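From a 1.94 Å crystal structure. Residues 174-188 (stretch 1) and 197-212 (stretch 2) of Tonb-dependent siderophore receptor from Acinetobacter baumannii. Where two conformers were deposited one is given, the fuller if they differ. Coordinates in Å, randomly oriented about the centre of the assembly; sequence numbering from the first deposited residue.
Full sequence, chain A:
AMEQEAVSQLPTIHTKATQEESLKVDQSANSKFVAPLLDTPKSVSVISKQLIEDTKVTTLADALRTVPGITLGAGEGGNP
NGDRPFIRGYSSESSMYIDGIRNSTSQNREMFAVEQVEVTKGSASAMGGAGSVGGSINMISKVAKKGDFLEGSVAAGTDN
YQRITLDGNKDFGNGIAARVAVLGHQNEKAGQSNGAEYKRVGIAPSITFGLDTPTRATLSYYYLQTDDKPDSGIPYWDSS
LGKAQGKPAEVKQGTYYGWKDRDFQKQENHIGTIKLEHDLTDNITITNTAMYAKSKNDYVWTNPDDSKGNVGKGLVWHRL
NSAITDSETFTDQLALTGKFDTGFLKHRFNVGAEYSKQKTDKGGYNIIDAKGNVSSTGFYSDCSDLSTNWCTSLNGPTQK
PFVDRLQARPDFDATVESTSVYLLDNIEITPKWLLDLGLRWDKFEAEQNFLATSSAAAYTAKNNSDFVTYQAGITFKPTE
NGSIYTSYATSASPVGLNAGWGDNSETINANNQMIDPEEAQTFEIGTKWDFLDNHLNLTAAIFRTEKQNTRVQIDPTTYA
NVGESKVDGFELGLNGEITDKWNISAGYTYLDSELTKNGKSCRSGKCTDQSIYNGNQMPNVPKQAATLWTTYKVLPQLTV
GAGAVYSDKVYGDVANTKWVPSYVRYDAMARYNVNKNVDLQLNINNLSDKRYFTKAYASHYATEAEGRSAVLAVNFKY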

ATOM      1  N   ASN A 174      33.392  17.978  -0.188  1.00 34.85           N
ATOM      2  CA  ASN A 174      34.090  17.738   1.088  1.00 32.87           C
ATOM      3  C   ASN A 174      33.369  16.675   1.917  1.00 31.02           C
ATOM      4  O   ASN A 174      33.405  16.692   3.160  1.00 33.40           O
ATOM      5  CB  ASN A 174      34.076  19.028   1.886  1.00 35.90           C
ATOM      6  CG  ASN A 174      32.695  19.622   1.914  1.00 41.56           C
ATOM      7  OD1 ASN A 174      31.736  18.943   1.516  1.00 33.30           O
ATOM      8  ND2 ASN A 174      32.569  20.881   2.338  1.00 35.53           N
ATOM      9  N   GLY A 175      32.676  15.772   1.229  1.00 32.18           N
ATOM     10  CA  GLY A 175      31.911  14.729   1.893  1.00 38.85           C
ATOM     11  C   GLY A 175      30.470  15.119   2.219  1.00 38.61           C
ATOM     12  O   GLY A 175      29.706  14.292   2.733  1.00 31.77           O
ATOM     13  N   ILE A 176      30.108  16.375   1.941  1.00 33.15           N
ATOM     14  CA  ILE A 176      28.765  16.899   2.228  1.00 27.87           C
ATOM     15  C   ILE A 176      28.028  17.054   0.919  1.00 31.84           C
ATOM     16  O   ILE A 176      28.577  17.546  -0.082  1.00 29.55           O
ATOM     17  CB  ILE A 176      28.819  18.242   2.979  1.00 34.44           C
ATOM     18  CG1 ILE A 176      29.647  18.104   4.257  1.00 31.68           C
ATOM     19  CG2 ILE A 176      27.421  18.725   3.334  1.00 32.89           C
ATOM     20  CD1 ILE A 176      29.664  19.339   5.140  1.00 37.79           C
ATOM     21  N   ALA A 177      26.786  16.575   0.892  1.00 28.09           N
ATOM     22  CA  ALA A 177      25.909  16.831  -0.234  1.00 21.43           C
ATOM     23  C   ALA A 177      24.486  17.116   0.265  1.00 25.55           C
ATOM     24  O   ALA A 177      24.119  16.665   1.337  1.00 26.39           O
ATOM     25  CB  ALA A 177      25.917  15.683  -1.190  1.00 24.21           C
ATOM     26  N   ALA A 178      23.735  17.911  -0.490  1.00 27.54           N
ATOM     27  CA  ALA A 178      22.374  18.282  -0.108  1.00 27.95           C
ATOM     28  C   ALA A 178      21.488  18.116  -1.310  1.00 29.88           C
ATOM     29  O   ALA A 178      21.938  18.266  -2.440  1.00 27.27           O
ATOM     30  CB  ALA A 178      22.319  19.716   0.407  1.00 29.20           C
ATOM     31  N   ARG A 179      20.227  17.746  -1.071  1.00 26.64           N
ATOM     32  CA  ARG A 179      19.309  17.438  -2.156  1.00 22.91           C
ATOM     33  C   ARG A 179      17.932  17.978  -1.780  1.00 21.61           C
ATOM     34  O   ARG A 179      17.588  18.041  -0.610  1.00 21.78           O
ATOM     35  CB  ARG A 179      19.244  15.936  -2.367  1.00 26.62           C
ATOM     36  CG  ARG A 179      18.406  15.516  -3.545  1.00 31.62           C
ATOM     37  CD  ARG A 179      18.417  14.012  -3.689  1.00 31.32           C
ATOM     38  NE  ARG A 179      17.752  13.581  -4.910  1.00 25.76           N
ATOM     39  CZ  ARG A 179      17.870  12.365  -5.427  1.00 34.86           C
ATOM     40  NH1 ARG A 179      18.603  11.445  -4.816  1.00 37.66           N
ATOM     41  NH2 ARG A 179      17.247  12.068  -6.553  1.00 38.08           N
ATOM     42  N   VAL A 180      17.169  18.420  -2.764  1.00 25.65           N
ATOM     43  CA  VAL A 180      15.778  18.777  -2.515  1.00 25.78           C
ATOM     44  C   VAL A 180      14.935  18.395  -3.716  1.00 29.36           C
ATOM     45  O   VAL A 180      15.324  18.638  -4.858  1.00 31.34           O
ATOM     46  CB  VAL A 180      15.607  20.261  -2.185  1.00 27.44           C
ATOM     47  CG1 VAL A 180      16.006  21.130  -3.355  1.00 32.25           C
ATOM     48  CG2 VAL A 180      14.159  20.548  -1.792  1.00 32.85           C
ATOM     49  N   ALA A 181      13.800  17.737  -3.461  1.00 26.46           N
ATOM     50  CA  ALA A 181      12.792  17.498  -4.498  1.00 25.00           C
ATOM     51  C   ALA A 181      11.546  18.304  -4.147  1.00 26.65           C
ATOM     52  O   ALA A 181      11.220  18.473  -2.976  1.00 22.78           O
ATOM     53  CB  ALA A 181      12.473  16.016  -4.610  1.00 28.66           C
ATOM     54  N   VAL A 182      10.894  18.856  -5.154  1.00 25.02           N
ATOM     55  CA  VAL A 182       9.716  19.680  -4.935  1.00 25.41           C
ATOM     56  C   VAL A 182       8.656  19.221  -5.921  1.00 23.40           C
ATOM     57  O   VAL A 182       8.978  18.757  -7.013  1.00 26.38           O
ATOM     58  CB  VAL A 182       9.997  21.184  -5.135  1.00 32.72           C
ATOM     59  CG1 VAL A 182       8.841  22.006  -4.620  1.00 36.91           C
ATOM     60  CG2 VAL A 182      11.251  21.612  -4.390  1.00 40.25           C
ATOM     61  N   LEU A 183       7.396  19.340  -5.516  1.00 22.10           N
ATOM     62  CA  LEU A 183       6.276  18.815  -6.280  1.00 20.22           C
ATOM     63  C   LEU A 183       5.130  19.805  -6.223  1.00 17.62           C
ATOM     64  O   LEU A 183       4.784  20.301  -5.151  1.00 19.35           O
ATOM     65  CB  LEU A 183       5.789  17.465  -5.711  1.00 21.92           C
ATOM     66  CG  LEU A 183       4.440  16.958  -6.258  1.00 20.63           C
ATOM     67  CD1 LEU A 183       4.588  16.437  -7.670  1.00 22.22           C
ATOM     68  CD2 LEU A 183       3.829  15.888  -5.343  1.00 23.76           C
ATOM     69  N   GLY A 184       4.533  20.018  -7.389  1.00 21.42           N
ATOM     70  CA  GLY A 184       3.225  20.634  -7.528  1.00 22.55           C
ATOM     71  C   GLY A 184       2.392  19.810  -8.475  1.00 22.15           C
ATOM     72  O   GLY A 184       2.820  19.501  -9.575  1.00 21.04           O
ATOM     73  N   HIS A 185       1.182  19.434  -8.061  1.00 22.27           N
ATOM     74  CA  HIS A 185       0.399  18.504  -8.861  1.00 19.93           C
ATOM     75  C   HIS A 185      -1.091  18.745  -8.753  1.00 22.00           C
ATOM     76  O   HIS A 185      -1.596  19.001  -7.674  1.00 21.22           O
ATOM     77  CB  HIS A 185       0.664  17.070  -8.428  1.00 22.38           C
ATOM     78  CG  HIS A 185      -0.177  16.064  -9.144  1.00 19.00           C
ATOM     79  ND1 HIS A 185       0.288  15.327 -10.202  1.00 20.34           N
ATOM     80  CD2 HIS A 185      -1.473  15.698  -8.971  1.00 18.42           C
ATOM     81  CE1 HIS A 185      -0.687  14.565 -10.672  1.00 21.87           C
ATOM     82  NE2 HIS A 185      -1.759  14.760  -9.929  1.00 19.93           N
ATOM     83  N   GLN A 186      -1.784  18.633  -9.879  1.00 21.02           N
ATOM     84  CA  GLN A 186      -3.261  18.585  -9.881  1.00 21.79           C
ATOM     85  C   GLN A 186      -3.736  17.722 -11.007  1.00 21.93           C
ATOM     86  O   GLN A 186      -3.099  17.660 -12.080  1.00 21.29           O
ATOM     87  CB  GLN A 186      -3.896  19.971 -10.005  1.00 25.51           C
ATOM     88  CG  GLN A 186      -3.617  20.670 -11.325  1.00 28.27           C
ATOM     89  CD  GLN A 186      -4.457  21.933 -11.523  1.00 39.23           C
ATOM     90  OE1 GLN A 186      -5.093  22.109 -12.560  1.00 55.90           O
ATOM     91  NE2 GLN A 186      -4.461  22.798 -10.539  1.00 41.57           N
ATOM     92  N   ASN A 187      -4.854  17.039 -10.776  1.00 19.53           N
ATOM     93  CA  ASN A 187      -5.554  16.344 -11.841  1.00 17.43           C
ATOM     94  C   ASN A 187      -6.989  16.065 -11.438  1.00 20.73           C
ATOM     95  O   ASN A 187      -7.295  15.910 -10.245  1.00 18.51           O
ATOM     96  CB  ASN A 187      -4.844  15.030 -12.237  1.00 19.93           C
ATOM     97  CG  ASN A 187      -5.054  13.900 -11.228  1.00 22.10           C
ATOM     98  OD1 ASN A 187      -4.397  13.860 -10.188  1.00 21.04           O
ATOM     99  ND2 ASN A 187      -5.931  12.960 -11.558  1.00 19.97           N
ATOM    100  N   GLU A 188      -7.862  16.002 -12.432  1.00 17.60           N
ATOM    101  CA  GLU A 188      -9.193  15.442 -12.260  1.00 19.85           C
ATOM    102  C   GLU A 188      -9.093  13.969 -12.564  1.00 20.10           C
ATOM    103  O   GLU A 188      -8.284  13.566 -13.391  1.00 20.05           O
ATOM    104  CB  GLU A 188     -10.187  16.078 -13.226  1.00 22.39           C
ATOM    105  CG  GLU A 188     -10.390  17.548 -12.977  1.00 26.27           C
ATOM    106  CD  GLU A 188     -11.248  18.186 -14.060  1.00 33.46           C
ATOM    107  OE1 GLU A 188     -11.849  17.455 -14.891  1.00 36.39           O
ATOM    108  OE2 GLU A 188     -11.312  19.421 -14.054  1.00 35.50           O
ATOM    109  N   GLU A 197     -11.240  15.218  -7.739  1.00 18.86           N
ATOM    110  CA  GLU A 197     -10.174  16.166  -8.121  1.00 22.86           C
ATOM    111  C   GLU A 197      -9.057  16.065  -7.109  1.00 21.07           C
ATOM    112  O   GLU A 197      -9.321  15.941  -5.914  1.00 19.49           O
ATOM    113  CB  GLU A 197     -10.664  17.619  -8.074  1.00 23.62           C
ATOM    114  CG  GLU A 197     -11.784  17.975  -9.020  1.00 31.85           C
ATOM    115  CD  GLU A 197     -12.311  19.380  -8.747  1.00 32.47           C
ATOM    116  OE1 GLU A 197     -11.549  20.220  -8.245  1.00 39.47           O
ATOM    117  OE2 GLU A 197     -13.491  19.625  -8.995  1.00 38.26           O
ATOM    118  N   TYR A 198      -7.821  16.155  -7.578  1.00 19.09           N
ATOM    119  CA  TYR A 198      -6.662  16.007  -6.710  1.00 16.97           C
ATOM    120  C   TYR A 198      -5.763  17.217  -6.825  1.00 19.24           C
ATOM    121  O   TYR A 198      -5.502  17.693  -7.932  1.00 19.84           O
ATOM    122  CB  TYR A 198      -5.888  14.734  -7.106  1.00 17.75           C
ATOM    123  CG  TYR A 198      -6.754  13.543  -6.919  1.00 20.83           C
ATOM    124  CD1 TYR A 198      -6.927  12.997  -5.644  1.00 22.27           C
ATOM    125  CD2 TYR A 198      -7.469  12.997  -7.973  1.00 21.51           C
ATOM    126  CE1 TYR A 198      -7.772  11.930  -5.424  1.00 22.75           C
ATOM    127  CE2 TYR A 198      -8.322  11.923  -7.764  1.00 25.75           C
ATOM    128  CZ  TYR A 198      -8.476  11.411  -6.484  1.00 21.28           C
ATOM    129  OH  TYR A 198      -9.310  10.358  -6.245  1.00 30.68           O
ATOM    130  N   LYS A 199      -5.292  17.718  -5.692  1.00 16.94           N
ATOM    131  CA  LYS A 199      -4.306  18.811  -5.688  1.00 18.75           C
ATOM    132  C   LYS A 199      -3.327  18.561  -4.571  1.00 18.32           C
ATOM    133  O   LYS A 199      -3.726  18.284  -3.438  1.00 19.37           O
ATOM    134  CB  LYS A 199      -4.976  20.180  -5.480  1.00 18.94           C
ATOM    135  CG  LYS A 199      -6.056  20.522  -6.505  1.00 24.35           C
ATOM    136  CD  LYS A 199      -6.679  21.882  -6.251  1.00 30.21           C
ATOM    137  CE  LYS A 199      -7.681  22.223  -7.348  1.00 38.01           C
ATOM    138  NZ  LYS A 199      -8.682  21.123  -7.526  1.00 37.52           N
ATOM    139  N   ARG A 200      -2.044  18.651  -4.872  1.00 17.35           N
ATOM    140  CA  ARG A 200      -1.070  18.470  -3.829  1.00 17.30           C
ATOM    141  C   ARG A 200       0.266  19.160  -4.091  1.00 17.55           C
ATOM    142  O   ARG A 200       0.639  19.414  -5.236  1.00 20.28           O
ATOM    143  CB  ARG A 200      -0.871  16.971  -3.546  1.00 18.05           C
ATOM    144  CG  ARG A 200      -0.451  16.120  -4.688  1.00 19.46           C
ATOM    145  CD  ARG A 200      -0.595  14.621  -4.386  1.00 22.45           C
ATOM    146  NE  ARG A 200      -0.272  13.813  -5.561  1.00 18.71           N
ATOM    147  CZ  ARG A 200      -1.169  13.265  -6.365  1.00 19.29           C
ATOM    148  NH1 ARG A 200      -2.473  13.454  -6.163  1.00 18.85           N
ATOM    149  NH2 ARG A 200      -0.771  12.574  -7.419  1.00 21.78           N
ATOM    150  N   VAL A 201       0.970  19.434  -3.005  0.50 18.04           N
ATOM    151  CA  VAL A 201       2.293  20.045  -3.029  0.50 18.09           C
ATOM    152  C   VAL A 201       3.175  19.313  -2.027  0.50 19.49           C
ATOM    153  O   VAL A 201       2.709  18.874  -0.959  0.50 16.83           O
ATOM    154  CB  VAL A 201       2.174  21.547  -2.677  0.50 17.76           C
ATOM    155  CG1 VAL A 201       3.531  22.164  -2.362  0.50 21.80           C
ATOM    156  CG2 VAL A 201       1.475  22.284  -3.813  0.50 17.43           C
ATOM    157  N   GLY A 202       4.439  19.135  -2.383  1.00 19.62           N
ATOM    158  CA  GLY A 202       5.379  18.507  -1.491  1.00 17.95           C
ATOM    159  C   GLY A 202       6.794  19.032  -1.631  1.00 20.37           C
ATOM    160  O   GLY A 202       7.172  19.621  -2.646  1.00 18.47           O
ATOM    161  N   ILE A 203       7.583  18.766  -0.606  1.00 18.05           N
ATOM    162  CA  ILE A 203       8.990  19.067  -0.634  1.00 20.35           C
ATOM    163  C   ILE A 203       9.714  18.017   0.194  1.00 22.68           C
ATOM    164  O   ILE A 203       9.186  17.515   1.209  1.00 19.83           O
ATOM    165  CB  ILE A 203       9.240  20.514  -0.103  1.00 18.95           C
ATOM    166  CG1 ILE A 203      10.702  20.934  -0.329  1.00 26.49           C
ATOM    167  CG2 ILE A 203       8.902  20.624   1.356  1.00 21.89           C
ATOM    168  CD1 ILE A 203      10.921  22.433  -0.114  1.00 29.66           C
ATOM    169  N   ALA A 204      10.918  17.658  -0.251  1.00 19.22           N
ATOM    170  CA  ALA A 204      11.723  16.643   0.412  1.00 18.33           C
ATOM    171  C   ALA A 204      13.202  17.024   0.347  1.00 19.89           C
ATOM    172  O   ALA A 204      13.892  16.565  -0.550  1.00 21.67           O
ATOM    173  CB  ALA A 204      11.557  15.293  -0.271  1.00 18.90           C
ATOM    174  N   PRO A 205      13.654  17.854   1.276  1.00 22.40           N
ATOM    175  CA  PRO A 205      15.057  18.222   1.393  1.00 23.58           C
ATOM    176  C   PRO A 205      15.842  17.296   2.310  1.00 22.14           C
ATOM    177  O   PRO A 205      15.346  16.871   3.370  1.00 21.83           O
ATOM    178  CB  PRO A 205      14.976  19.603   2.010  1.00 23.11           C
ATOM    179  CG  PRO A 205      13.760  19.556   2.865  1.00 24.94           C
ATOM    180  CD  PRO A 205      12.830  18.535   2.287  1.00 21.39           C
ATOM    181  N   SER A 206      17.085  17.014   1.937  1.00 22.09           N
ATOM    182  CA  SER A 206      17.965  16.302   2.836  1.00 20.34           C
ATOM    183  C   SER A 206      19.432  16.757   2.708  1.00 18.64           C
ATOM    184  O   SER A 206      19.825  17.340   1.705  1.00 22.82           O
ATOM    185  CB  SER A 206      17.873  14.806   2.563  1.00 20.78           C
ATOM    186  OG  SER A 206      18.169  14.541   1.234  1.00 22.09           O
ATOM    187  N   ILE A 207      20.220  16.417   3.711  1.00 22.10           N
ATOM    188  CA  ILE A 207      21.651  16.671   3.641  1.00 23.08           C
ATOM    189  C   ILE A 207      22.407  15.547   4.290  1.00 21.67           C
ATOM    190  O   ILE A 207      21.962  14.988   5.285  1.00 24.78           O
ATOM    191  CB  ILE A 207      21.988  18.048   4.274  1.00 23.15           C
ATOM    192  CG1 ILE A 207      23.494  18.357   4.152  1.00 32.29           C
ATOM    193  CG2 ILE A 207      21.545  18.132   5.714  1.00 25.30           C
ATOM    194  CD1 ILE A 207      23.802  19.788   4.558  1.00 34.22           C
ATOM    195  N   THR A 208      23.513  15.165   3.667  1.00 23.49           N
ATOM    196  CA  THR A 208      24.332  14.061   4.158  1.00 23.70           C
ATOM    197  C   THR A 208      25.796  14.524   4.340  1.00 31.40           C
ATOM    198  O   THR A 208      26.267  15.410   3.618  1.00 26.95           O
ATOM    199  CB  THR A 208      24.209  12.823   3.242  1.00 23.36           C
ATOM    200  OG1 THR A 208      24.702  11.657   3.911  1.00 28.27           O
ATOM    201  CG2 THR A 208      24.933  12.987   1.945  1.00 29.40           C
ATOM    202  N   PHE A 209      26.451  13.950   5.348  1.00 28.56           N
ATOM    203  CA  PHE A 209      27.796  14.323   5.779  1.00 31.69           C
ATOM    204  C   PHE A 209      28.659  13.060   5.848  1.00 38.53           C
ATOM    205  O   PHE A 209      28.157  11.985   6.211  1.00 28.30           O
ATOM    206  CB  PHE A 209      27.751  14.935   7.164  1.00 27.67           C
ATOM    207  CG  PHE A 209      26.813  16.106   7.304  1.00 34.21           C
ATOM    208  CD1 PHE A 209      25.477  15.913   7.625  1.00 33.83           C
ATOM    209  CD2 PHE A 209      27.282  17.408   7.166  1.00 31.28           C
ATOM    210  CE1 PHE A 209      24.622  16.984   7.777  1.00 33.71           C
ATOM    211  CE2 PHE A 209      26.432  18.490   7.320  1.00 34.92           C
ATOM    212  CZ  PHE A 209      25.101  18.280   7.631  1.00 34.14           C
ATOM    213  N   GLY A 210      29.948  13.178   5.519  1.00 31.39           N
ATOM    214  CA  GLY A 210      30.876  12.039   5.681  1.00 29.01           C
ATOM    215  C   GLY A 210      30.852  11.059   4.527  1.00 27.40           C
ATOM    216  O   GLY A 210      31.284   9.902   4.657  1.00 31.98           O
ATOM    217  N   LEU A 211      30.377  11.517   3.379  1.00 29.00           N
ATOM    218  CA  LEU A 211      30.390  10.690   2.201  1.00 33.76           C
ATOM    219  C   LEU A 211      31.768  10.080   2.024  1.00 44.01           C
ATOM    220  O   LEU A 211      32.778  10.765   2.196  1.00 36.49           O
ATOM    221  CB  LEU A 211      30.029  11.494   0.965  1.00 38.48           C
ATOM    222  CG  LEU A 211      28.556  11.828   0.773  1.00 43.64           C
ATOM    223  CD1 LEU A 211      28.417  12.901  -0.305  1.00 39.39           C
ATOM    224  CD2 LEU A 211      27.766  10.572   0.418  1.00 40.09           C
ATOM    225  N   ASP A 212      31.795   8.791   1.687  1.00 40.78           N
ATOM    226  CA  ASP A 212      33.040   8.065   1.412  1.00 46.98           C
ATOM    227  C   ASP A 212      33.981   8.007   2.601  1.00 39.38           C
ATOM    228  O   ASP A 212      35.174   7.829   2.427  1.00 49.01           O
ATOM    229  CB  ASP A 212      33.770   8.676   0.215  1.00 52.69           C
ATOM    230  CG  ASP A 212      33.026   8.471  -1.085  1.00 58.97           C
ATOM    231  OD1 ASP A 212      32.341   7.435  -1.218  1.00 63.40           O
ATOM    232  OD2 ASP A 212      33.121   9.344  -1.973  1.00 71.61           O
TER
HETATM  233  O   HOH W   1      31.751  15.489   5.254  1.00 35.16           O
HETATM  234  O   HOH W   2      -3.586  11.895  -8.426  1.00 20.46           O
HETATM  235  O   HOH W   3      -2.043  11.775 -10.506  1.00 51.95           O

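What holds the two stretches together? Strands 177-188 and 197-209 run antiparallel, and the backbone supplies most of the bonding. At each hydrogen-bonded pair two amides face two carbonyls: Thr-208 N gives to Ala-177 O at 2.8 Å and Tyr-198 N to Asn-187 O at 2.7 Å, with a return bond in each pair. Beyond the strands, Leu-211 N reaches Gly-175 O at 2.9 Å, while water 1 accepts from Gly-210 N and donates to Asn-174 O.

How do polar side chains meet? The Arg-200 guanidinium lies flat on the His-185 ring, centres 4.0 Å apart, a stack rather than a hydrogen bond. His-185 NE2 instead donates to Asn-187 OD1 at 2.8 Å, so the ring carries its proton there. Water 2 then links Asn-187 OD1 (2.8 Å from the water O) to Arg-200 NH1 (3.0 Å from it).

What packs on the opposite face? Val-180 CG2 touches Ile-203 CG1 at 3.8 Å and Pro-205 CB at 4.0 Å. Proline is accommodated because position 205 is a non-hydrogen-bonded pair, where no amide is needed across to Val-180.

What closes the far end from Glu-188? Ile-176 CD1 meets the edge of the Phe-209 ring, 3.7 Å from CD2, and Leu-211 CD1 covers Ala-177 CB at 3.8 Å.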